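Local coordinates for protein Alpha/beta fold hydrolase (Pseudomonas aeruginosa, PDB 6I8W) that acts as a membrane-bound phospholipase A that degrades membrane phospholipids in Pseudomonas aeruginosa and is a bacterial virulence factor, at residues 36-40 with 82-86; 94-99 with 115-119; 137-141 with 159-164; 278-282 with 295-299. All blocks are in the same frame, centred on the assembly; numbering follows the deposited sequence. Where two conformers were deposited one is given.

Contact 1: residues 36-40 with 82-86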
loop_
_atom_site.group_PDB
_atom_site.type_symbol
_atom_site.label_atom_id
_atom_site.label_comp_id
_atom_site.label_asym_id
_atom_site.label_seq_id
_atom_site.Cartn_x
_atom_site.Cartn_y
_atom_site.Cartn_z
ATOM N N GLY A 36 -1.968 2.239 17.572
ATOM C CA GLY A 36 -2.691 2.793 18.705
ATOM C C GLY A 36 -2.930 4.292 18.526
ATOM O O GLY A 36 -4.027 4.798 18.794
ATOM N N LEU A 37 -1.910 5.007 18.063
ATOM C CA LEU A 37 -2.067 6.444 17.816
ATOM C C LEU A 37 -3.095 6.718 16.716
ATOM O O LEU A 37 -3.765 7.735 16.735
ATOM C CB LEU A 37 -0.729 7.089 17.456
ATOM C CG LEU A 37 0.285 7.246 18.598
ATOM C CD1 LEU A 37 1.624 7.661 18.012
ATOM C CD2 LEU A 37 -0.192 8.286 19.639
ATOM N N ALA A 38 -3.238 5.790 15.778
ATOM C CA ALA A 38 -4.179 5.979 14.681
ATOM C C ALA A 38 -5.570 5.472 15.030
ATOM O O ALA A 38 -6.518 5.678 14.272
ATOM C CB ALA A 38 -3.677 5.280 13.444
ATOM N N GLY A 39 -5.689 4.800 16.172
ATOM C CA GLY A 39 -6.950 4.202 16.561
ATOM C C GLY A 39 -7.301 2.971 15.718
ATOM O O GLY A 39 -8.473 2.701 15.487
ATOM N N LEU A 40 -6.294 2.245 15.241
ATOM C CA LEU A 40 -6.505 1.052 14.402
ATOM C C LEU A 40 -6.166 -0.233 15.153
ATOM O O LEU A 40 -5.208 -0.263 15.901
ATOM C CB LEU A 40 -5.644 1.124 13.146
ATOM C CG LEU A 40 -5.949 2.310 12.220
ATOM C CD1 LEU A 40 -4.852 2.454 11.159
ATOM C CD2 LEU A 40 -7.311 2.095 11.560
ATOM N N ALA A 82 -3.971 7.585 8.374
ATOM C CA ALA A 82 -5.289 7.212 8.879
ATOM C C ALA A 82 -5.608 7.901 10.203
ATOM O O ALA A 82 -6.767 8.074 10.556
ATOM C CB ALA A 82 -5.367 5.673 9.058
ATOM N N ARG A 83 -4.575 8.307 10.923
ATOM C CA ARG A 83 -4.751 8.895 12.244
ATOM C C ARG A 83 -5.780 10.049 12.261
ATOM O O ARG A 83 -6.706 10.038 13.071
ATOM C CB ARG A 83 -3.387 9.350 12.769
ATOM C CG ARG A 83 -3.407 10.046 14.110
ATOM C CD ARG A 83 -2.129 9.721 14.857
ATOM N NE ARG A 83 -1.657 10.795 15.739
ATOM C CZ ARG A 83 -2.210 11.120 16.902
ATOM N NH1 ARG A 83 -3.290 10.476 17.332
ATOM N NH2 ARG A 83 -1.689 12.101 17.638
ATOM N N PRO A 84 -5.641 11.048 11.355
ATOM C CA PRO A 84 -6.686 12.095 11.451
ATOM C C PRO A 84 -8.040 11.691 10.863
ATOM O O PRO A 84 -9.008 12.426 11.012
ATOM C CB PRO A 84 -6.095 13.267 10.653
ATOM C CG PRO A 84 -5.184 12.612 9.673
ATOM C CD PRO A 84 -4.569 11.444 10.418
ATOM N N LEU A 85 -8.099 10.546 10.192
ATOM C CA LEU A 85 -9.314 10.098 9.523
ATOM C C LEU A 85 -10.250 9.266 10.399
ATOM O O LEU A 85 -11.453 9.230 10.149
ATOM C CB LEU A 85 -8.948 9.265 8.272
ATOM C CG LEU A 85 -8.071 10.022 7.279
ATOM C CD1 LEU A 85 -7.711 9.137 6.085
ATOM C CD2 LEU A 85 -8.828 11.262 6.838
ATOM N N THR A 86 -9.712 8.574 11.405
ATOM C CA THR A 86 -10.542 7.658 12.181
ATOM C C THR A 86 -11.526 8.381 13.109
ATOM O O THR A 86 -12.462 7.765 13.610
ATOM C CB THR A 86 -9.689 6.690 13.034
ATOM O OG1 THR A 86 -8.719 7.433 13.776
ATOM C CG2 THR A 86 -8.957 5.697 12.147
#
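The side chain of Arg83 lies across the last turn of helix 3-38, its CD 4.0 Å from Leu37 CB, which sits over one face of the guanidinium. This long N-terminal helix ends in a Schellman motif: Gly39 takes a positive phi of 72°, with two bonds back into the last turn, one of them Gly39 N to Gly36 O at 3.1 Å. The chain then enters strand 41-47, the first of the alpha/beta hydrolase sheet, so the turn joins the long helix to that fold. Two carbonyls at the helix end are taken up by the 82-86 loop: Arg83 NH1 donates to Leu37 O at 2.8 Å, with an N-H...O angle of 139°, and Thr86 OG1 donates to Ala38 O at 2.9 Å. Between these bonds the backbones come very close, Ala38 CA lying 3.8 Å from Arg83 CA, an approach that the small Ala38 side chain permits, with its CB 4.1 Å from Arg83 CB. Ala82 and Thr86 also pack on Val91 of strand 90-94, which places the helix end against a loop that itself rests on the sheet. Leu40, just past the Schellman glycine, reaches both residues: its CD1 lies 3.9 Å from Ala82 CB and its CD2 4.0 Å from Thr86 CG2.

Contact 2: residues 94-99 with 115-119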
loop_
_atom_site.group_PDB
_atom_site.type_symbol
_atom_site.label_atom_id
_atom_site.label_comp_id
_atom_site.label_asym_id
_atom_site.label_seq_id
_atom_site.Cartn_x
_atom_site.Cartn_y
_atom_site.Cartn_z
ATOM N N LEU A 94 -6.474 -3.178 4.337
ATOM C CA LEU A 94 -6.170 -4.616 4.260
ATOM C C LEU A 94 -4.755 -4.898 3.745
ATOM O O LEU A 94 -4.141 -4.061 3.062
ATOM C CB LEU A 94 -7.187 -5.364 3.358
ATOM C CG LEU A 94 -6.962 -5.345 1.836
ATOM C CD1 LEU A 94 -7.930 -6.309 1.116
ATOM C CD2 LEU A 94 -7.098 -3.926 1.265
ATOM N N ASP A 95 -4.247 -6.082 4.093
ATOM C CA ASP A 95 -3.115 -6.670 3.404
ATOM C C ASP A 95 -3.654 -7.428 2.207
ATOM O O ASP A 95 -4.406 -8.396 2.372
ATOM C CB ASP A 95 -2.324 -7.638 4.300
ATOM C CG ASP A 95 -1.528 -6.926 5.380
ATOM O OD1 ASP A 95 -1.194 -5.742 5.182
ATOM O OD2 ASP A 95 -1.219 -7.574 6.403
ATOM N N LEU A 96 -3.277 -7.021 1.006
ATOM C CA LEU A 96 -3.667 -7.808 -0.169
ATOM C C LEU A 96 -3.085 -9.214 -0.074
ATOM O O LEU A 96 -1.974 -9.385 0.424
ATOM C CB LEU A 96 -3.188 -7.127 -1.451
ATOM C CG LEU A 96 -3.880 -5.792 -1.771
ATOM C CD1 LEU A 96 -3.080 -5.033 -2.814
ATOM C CD2 LEU A 96 -5.311 -6.023 -2.267
ATOM N N PRO A 97 -3.853 -10.231 -0.518
ATOM C CA PRO A 97 -3.285 -11.560 -0.728
ATOM C C PRO A 97 -1.955 -11.451 -1.470
ATOM O O PRO A 97 -1.844 -10.639 -2.406
ATOM C CB PRO A 97 -4.350 -12.269 -1.586
ATOM C CG PRO A 97 -5.634 -11.615 -1.157
ATOM C CD PRO A 97 -5.280 -10.170 -0.892
ATOM N N GLY A 98 -0.967 -12.226 -1.030
ATOM C CA GLY A 98 0.389 -12.136 -1.546
ATOM C C GLY A 98 1.314 -11.262 -0.700
ATOM O O GLY A 98 2.537 -11.359 -0.828
ATOM N N PHE A 99 0.738 -10.444 0.187
ATOM C CA PHE A 99 1.504 -9.432 0.938
ATOM C C PHE A 99 1.166 -9.390 2.428
ATOM O O PHE A 99 0.164 -9.958 2.861
ATOM C CB PHE A 99 1.275 -8.034 0.313
ATOM C CG PHE A 99 1.637 -7.973 -1.142
ATOM C CD1 PHE A 99 2.966 -7.826 -1.536
ATOM C CD2 PHE A 99 0.660 -8.131 -2.121
ATOM C CE1 PHE A 99 3.314 -7.815 -2.886
ATOM C CE2 PHE A 99 0.997 -8.117 -3.475
ATOM C CZ PHE A 99 2.327 -7.958 -3.857
ATOM N N GLN A 115 -6.988 -9.281 -8.188
ATOM C CA GLN A 115 -6.912 -8.632 -6.877
ATOM C C GLN A 115 -8.113 -7.696 -6.640
ATOM O O GLN A 115 -8.661 -7.666 -5.544
ATOM C CB GLN A 115 -5.595 -7.864 -6.744
ATOM C CG GLN A 115 -4.353 -8.754 -6.653
ATOM C CD GLN A 115 -4.162 -9.357 -5.254
ATOM O OE1 GLN A 115 -5.085 -9.922 -4.669
ATOM N NE2 GLN A 115 -2.969 -9.205 -4.711
ATOM N N ALA A 116 -8.551 -6.971 -7.668
ATOM C CA ALA A 116 -9.700 -6.073 -7.513
ATOM C C ALA A 116 -10.969 -6.853 -7.139
ATOM O O ALA A 116 -11.788 -6.380 -6.356
ATOM C CB ALA A 116 -9.930 -5.256 -8.783
ATOM N N GLU A 117 -11.132 -8.057 -7.682
ATOM C CA GLU A 117 -12.282 -8.871 -7.299
ATOM C C GLU A 117 -12.173 -9.380 -5.852
ATOM O O GLU A 117 -13.173 -9.446 -5.141
ATOM C CB GLU A 117 -12.457 -10.047 -8.260
ATOM C CG GLU A 117 -12.848 -9.597 -9.645
ATOM C CD GLU A 117 -13.900 -8.498 -9.612
ATOM O OE1 GLU A 117 -14.994 -8.724 -9.047
ATOM O OE2 GLU A 117 -13.622 -7.397 -10.135
ATOM N N ARG A 118 -10.967 -9.730 -5.415
ATOM C CA ARG A 118 -10.763 -10.130 -4.024
ATOM C C ARG A 118 -11.112 -8.976 -3.064
ATOM O O ARG A 118 -11.681 -9.201 -1.992
ATOM C CB ARG A 118 -9.311 -10.594 -3.798
ATOM C CG ARG A 118 -8.904 -11.864 -4.608
ATOM C CD ARG A 118 -7.549 -12.425 -4.136
ATOM N NE ARG A 118 -7.172 -13.635 -4.868
ATOM C CZ ARG A 118 -6.144 -13.719 -5.710
ATOM N NH1 ARG A 118 -5.382 -12.654 -5.931
ATOM N NH2 ARG A 118 -5.880 -14.871 -6.333
ATOM N N VAL A 119 -10.761 -7.749 -3.439
ATOM C CA VAL A 119 -11.030 -6.597 -2.577
ATOM C C VAL A 119 -12.540 -6.368 -2.467
ATOM O O VAL A 119 -13.059 -6.092 -1.383
ATOM C CB VAL A 119 -10.350 -5.313 -3.087
ATOM C CG1 VAL A 119 -10.770 -4.123 -2.233
ATOM C CG2 VAL A 119 -8.835 -5.454 -3.068
#
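Gln115 opens the helical segment and makes its polar link to the loop that follows strand 90-94. Its NE2 donates to Pro97 O at 2.9 Å with an N-H...O angle of 156°. That carbonyl belongs to the central peptide of a type II beta turn from Leu96 to Phe99, closed by Phe99 N to Leu96 O at 2.9 Å. Gly98 fills the third turn position with phi 96° and psi -16°, where a CB would jam against the preceding carbonyl. Gln115 NE2 also lies 3.9 Å from Leu96 CB and, near the edge of the aromatic ring, 4.3 Å from Phe99 CE2. One turn onward, Arg118 stretches along the turn, its CD 3.6 Å from Pro97 CG; its NH1 donates to Gln115 OE1 at 3.0 Å and also bonds Ser109 O, so both ends of the Gln115 amide are engaged. Val119 completes the contact with apolar packing, its CG2 3.7 Å from Leu96 CD2 and 4.4 Å from Leu94 CD1. In this alpha/beta hydrolase fold the contact sets helix 112-125 against the C-terminal end of strand 90-94. Val119 also rests on Leu66 and Ile68 of strand 64-68, Arg118 and Pro97 meet Leu50 of strand 50-57, and Leu96 and Gln115 both reach Ile142 of helix 138-149.

Contact 3: residues 137-141 with 159-164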
loop_
_atom_site.group_PDB
_atom_site.type_symbol
_atom_site.label_atom_id
_atom_site.label_comp_id
_atom_site.label_asym_id
_atom_site.label_seq_id
_atom_site.Cartn_x
_atom_site.Cartn_y
_atom_site.Cartn_z
ATOM N N SER A 137 -0.142 3.306 -5.771
ATOM C CA SER A 137 0.641 2.527 -6.726
ATOM C C SER A 137 -0.125 1.307 -7.249
ATOM O O SER A 137 -1.184 1.445 -7.843
ATOM C CB SER A 137 1.959 2.122 -6.071
ATOM O OG SER A 137 2.926 1.741 -7.027
ATOM N N MET A 138 0.423 0.109 -7.034
ATOM C CA MET A 138 -0.282 -1.122 -7.434
ATOM C C MET A 138 -1.705 -1.170 -6.840
ATOM O O MET A 138 -2.641 -1.628 -7.486
ATOM C CB MET A 138 0.492 -2.370 -6.998
ATOM C CG MET A 138 -0.221 -3.681 -7.368
ATOM S SD MET A 138 0.460 -5.127 -6.528
ATOM C CE MET A 138 -0.078 -4.827 -4.838
ATOM N N GLY A 139 -1.852 -0.700 -5.601
ATOM C CA GLY A 139 -3.155 -0.644 -4.951
ATOM C C GLY A 139 -4.101 0.368 -5.596
ATOM O O GLY A 139 -5.320 0.204 -5.580
ATOM N N GLY A 140 -3.540 1.431 -6.163
ATOM C CA GLY A 140 -4.346 2.394 -6.904
ATOM C C GLY A 140 -4.814 1.795 -8.219
ATOM O O GLY A 140 -5.933 2.040 -8.665
ATOM N N HIS A 141 -3.943 1.008 -8.845
ATOM C CA HIS A 141 -4.291 0.304 -10.080
ATOM C C HIS A 141 -5.509 -0.594 -9.814
ATOM O O HIS A 141 -6.490 -0.586 -10.562
ATOM C CB HIS A 141 -3.091 -0.513 -10.581
ATOM C CG HIS A 141 -3.228 -1.009 -11.991
ATOM N ND1 HIS A 141 -2.196 -1.633 -12.663
ATOM C CD2 HIS A 141 -4.268 -0.964 -12.857
ATOM C CE1 HIS A 141 -2.597 -1.952 -13.884
ATOM N NE2 HIS A 141 -3.851 -1.562 -14.025
ATOM N N LEU A 159 -6.642 8.043 -6.161
ATOM C CA LEU A 159 -5.533 7.351 -6.789
ATOM C C LEU A 159 -4.281 8.084 -6.371
ATOM O O LEU A 159 -4.040 9.205 -6.795
ATOM C CB LEU A 159 -5.696 7.321 -8.315
ATOM C CG LEU A 159 -6.940 6.567 -8.785
ATOM C CD1 LEU A 159 -7.113 6.653 -10.316
ATOM C CD2 LEU A 159 -6.848 5.100 -8.334
ATOM N N ILE A 160 -3.507 7.458 -5.498
ATOM C CA ILE A 160 -2.328 8.101 -4.959
ATOM C C ILE A 160 -1.101 7.510 -5.642
ATOM O O ILE A 160 -0.653 6.421 -5.273
ATOM C CB ILE A 160 -2.267 7.921 -3.421
ATOM C CG1 ILE A 160 -3.538 8.531 -2.792
ATOM C CG2 ILE A 160 -0.985 8.555 -2.837
ATOM C CD1 ILE A 160 -3.687 8.292 -1.290
ATOM N N ASP A 161 -0.579 8.217 -6.644
ATOM C CA ASP A 161 0.547 7.701 -7.422
ATOM C C ASP A 161 0.254 6.279 -7.908
ATOM O O ASP A 161 1.037 5.364 -7.669
ATOM C CB ASP A 161 1.839 7.717 -6.583
ATOM C CG ASP A 161 2.162 9.104 -6.035
ATOM O OD1 ASP A 161 1.383 9.595 -5.183
ATOM O OD2 ASP A 161 3.188 9.704 -6.441
ATOM N N ASN A 162 -0.879 6.095 -8.574
ATOM C CA ASN A 162 -1.309 4.766 -9.010
ATOM C C ASN A 162 -0.551 4.262 -10.229
ATOM O O ASN A 162 -0.143 5.056 -11.067
ATOM C CB ASN A 162 -2.797 4.780 -9.342
ATOM C CG ASN A 162 -3.119 5.716 -10.489
ATOM O OD1 ASN A 162 -3.063 6.939 -10.344
ATOM N ND2 ASN A 162 -3.471 5.151 -11.632
ATOM N N ALA A 163 -0.402 2.946 -10.332
ATOM C CA ALA A 163 0.050 2.315 -11.569
ATOM C C ALA A 163 -1.130 2.180 -12.522
ATOM O O ALA A 163 -2.274 2.381 -12.119
ATOM C CB ALA A 163 0.683 0.938 -11.278
ATOM N N GLY A 164 -0.864 1.836 -13.781
ATOM C CA GLY A 164 -1.944 1.539 -14.706
ATOM C C GLY A 164 -2.062 2.387 -15.965
ATOM O O GLY A 164 -2.874 2.075 -16.837
#
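Two backbone hydrogen bonds clasp Ser137: its N donates to Ile160 O at 3.2 Å (angle 152°), and its O accepts from Ala163 N at 3.0 Å (171°). Ser137 occupies the sharp turn between strand 131-136 and helix 138-149, in a GxSxG sequence that matches the nucleophile elbow of alpha/beta hydrolases. The strained phi/psi of 57°/-121° fits that motif. Its OG bonds His286 NE2, consistent with a Ser-His-Asp triad completed by Asp258, and its side chain lies about 4 Å from a bound myristic acid. The loop leaving strand 154-160 therefore braces the elbow through main-chain atoms while the hydroxyl stays engaged elsewhere. Close CA-H...O contacts add to the clasp: Ser137 CA lies 3.0 Å from Asp161 O, and Asn162 CA 3.5 Å from Ser137 O.

Farther along the helix, Gly140 CA comes to 3.7 Å from Asn162 CB. A CB on Gly140 would stand only 2.6 Å from that atom, so the absence of a side chain allows this close fit within the beta-alpha-beta unit. Leu159 CD2 reaches Gly140 O at 3.2 Å. At the outer end His141, whose NE2 bonds Ile237 O, offers a ring face to Gly164 in a CH-pi contact: Gly164 CA stands 3.6 Å from the ring centroid, 8° off its normal.

Contact 4: residues 278-282 with 295-299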
loop_
_atom_site.group_PDB
_atom_site.type_symbol
_atom_site.label_atom_id
_atom_site.label_comp_id
_atom_site.label_asym_id
_atom_site.label_seq_id
_atom_site.Cartn_x
_atom_site.Cartn_y
_atom_site.Cartn_z
ATOM N N VAL A 278 -7.437 17.088 -8.716
ATOM C CA VAL A 278 -5.995 16.903 -8.809
ATOM C C VAL A 278 -5.281 17.533 -7.619
ATOM O O VAL A 278 -5.591 18.656 -7.224
ATOM C CB VAL A 278 -5.427 17.512 -10.117
ATOM C CG1 VAL A 278 -3.904 17.424 -10.138
ATOM C CG2 VAL A 278 -6.022 16.834 -11.363
ATOM N N VAL A 279 -4.339 16.794 -7.041
ATOM C CA VAL A 279 -3.391 17.359 -6.091
ATOM C C VAL A 279 -1.972 16.905 -6.450
ATOM O O VAL A 279 -1.708 15.716 -6.536
ATOM C CB VAL A 279 -3.706 16.953 -4.632
ATOM C CG1 VAL A 279 -2.576 17.394 -3.711
ATOM C CG2 VAL A 279 -5.070 17.555 -4.168
ATOM N N ILE A 280 -1.065 17.853 -6.667
ATOM C CA ILE A 280 0.342 17.501 -6.822
ATOM C C ILE A 280 1.105 18.128 -5.676
ATOM O O ILE A 280 1.166 19.354 -5.556
ATOM C CB ILE A 280 0.934 17.977 -8.174
ATOM C CG1 ILE A 280 0.119 17.413 -9.341
ATOM C CG2 ILE A 280 2.412 17.550 -8.315
ATOM C CD1 ILE A 280 0.575 17.917 -10.717
ATOM N N MET A 281 1.687 17.283 -4.834
ATOM C CA MET A 281 2.456 17.756 -3.692
ATOM C C MET A 281 3.907 18.002 -4.079
ATOM O O MET A 281 4.505 17.202 -4.796
ATOM C CB MET A 281 2.353 16.754 -2.538
ATOM C CG MET A 281 0.946 16.769 -1.909
ATOM S SD MET A 281 0.627 15.417 -0.756
ATOM C CE MET A 281 1.939 15.676 0.417
ATOM N N GLU A 282 4.453 19.127 -3.625
ATOM C CA GLU A 282 5.780 19.576 -4.041
ATOM C C GLU A 282 6.900 18.908 -3.240
ATOM O O GLU A 282 6.770 18.702 -2.033
ATOM C CB GLU A 282 5.901 21.098 -3.892
ATOM C CG GLU A 282 7.131 21.686 -4.583
ATOM C CD GLU A 282 8.274 21.914 -3.615
ATOM O OE1 GLU A 282 8.017 21.944 -2.390
ATOM O OE2 GLU A 282 9.426 22.068 -4.068
ATOM N N GLU A 295 -0.293 15.991 5.885
ATOM C CA GLU A 295 -0.515 16.849 4.732
ATOM C C GLU A 295 -1.341 16.137 3.643
ATOM O O GLU A 295 -2.289 16.696 3.092
ATOM C CB GLU A 295 0.823 17.315 4.186
ATOM C CG GLU A 295 0.746 18.093 2.908
ATOM C CD GLU A 295 2.097 18.643 2.523
ATOM O OE1 GLU A 295 3.021 18.572 3.368
ATOM O OE2 GLU A 295 2.243 19.113 1.370
ATOM N N THR A 296 -0.981 14.899 3.336
ATOM C CA THR A 296 -1.712 14.121 2.355
ATOM C C THR A 296 -3.150 13.857 2.825
ATOM O O THR A 296 -4.088 13.949 2.045
ATOM C CB THR A 296 -1.003 12.751 2.068
ATOM O OG1 THR A 296 0.364 12.978 1.694
ATOM C CG2 THR A 296 -1.709 12.013 0.929
ATOM N N ALA A 297 -3.312 13.537 4.103
ATOM C CA ALA A 297 -4.641 13.287 4.685
ATOM C C ALA A 297 -5.512 14.529 4.644
ATOM O O ALA A 297 -6.729 14.443 4.528
ATOM C CB ALA A 297 -4.517 12.792 6.131
ATOM N N GLN A 298 -4.888 15.689 4.797
ATOM C CA GLN A 298 -5.630 16.948 4.771
ATOM C C GLN A 298 -6.156 17.243 3.362
ATOM O O GLN A 298 -7.285 17.692 3.206
ATOM C CB GLN A 298 -4.758 18.113 5.258
ATOM C CG GLN A 298 -4.643 18.226 6.771
ATOM C CD GLN A 298 -3.754 19.378 7.186
ATOM O OE1 GLN A 298 -4.237 20.479 7.457
ATOM N NE2 GLN A 298 -2.447 19.139 7.220
ATOM N N HIS A 299 -5.326 17.008 2.339
ATOM C CA HIS A 299 -5.783 17.141 0.945
ATOM C C HIS A 299 -6.938 16.170 0.679
ATOM O O HIS A 299 -7.942 16.515 0.049
ATOM C CB HIS A 299 -4.646 16.861 -0.054
ATOM C CG HIS A 299 -3.701 18.005 -0.257
ATOM N ND1 HIS A 299 -4.108 19.252 -0.682
ATOM C CD2 HIS A 299 -2.350 18.067 -0.154
ATOM C CE1 HIS A 299 -3.056 20.043 -0.803
ATOM N NE2 HIS A 299 -1.974 19.344 -0.498
#
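Met281, His299 and Val279 carry most of the buried surface, with 86, 55 and 41 Å² covered. CA-to-CB bonds of Val279 and Met281, two apart on the strand, both point toward the helix, whereas that of the intervening Ile280 points away. Val279 CG1 lies over a face of the His299 ring in a CH-pi contact, 3.6 Å from the centroid and 9° off the normal. Met281 flanks this ring, its CG 4.0 Å from His299 CD2, and extends toward the preceding helical turn, where its CE lies 3.4 Å from Thr296 OG1 and 3.6 Å from Glu295 OE2. Polar groups here find partners nearby: Thr296 OG1 bonds Arg292 O, and Glu295 forms a salt bridge with Arg292. The segment axes run nearly antiparallel, at 165° and 10.5 Å apart, as in helix-on-sheet packing of the alpha/beta hydrolase fold. Helix 293-308 thereby covers edge strand 276-281 and reaches Leu253 of adjacent strand 250-255, while Thr296 and Ala297 touch Phe81 of helix 79-82.

Overall arrangement
From the N terminus, the four contacts close loops strictly in series, with none nesting or crossing. Contact 1 joins the end of the long helix 3-38 to the loop after helix 79-82, bridging 41 residues that include much of the early sheet. Contacts 2 and 3 then close shorter loops of 15 and 17 residues, and they touch: Met138 CE meets Leu96 CD1 at 3.6 Å and Phe99 CE2 at 3.7 Å, linking the turn to the elbow. Contact 4 closes 12 residues at the far edge strand, its centre about 25 Å from that of contact 2. It returns to contact 1 through Pro84 CG and Ala297 CB, 3.6 Å apart, so the C-terminal helix packs beside the early loop.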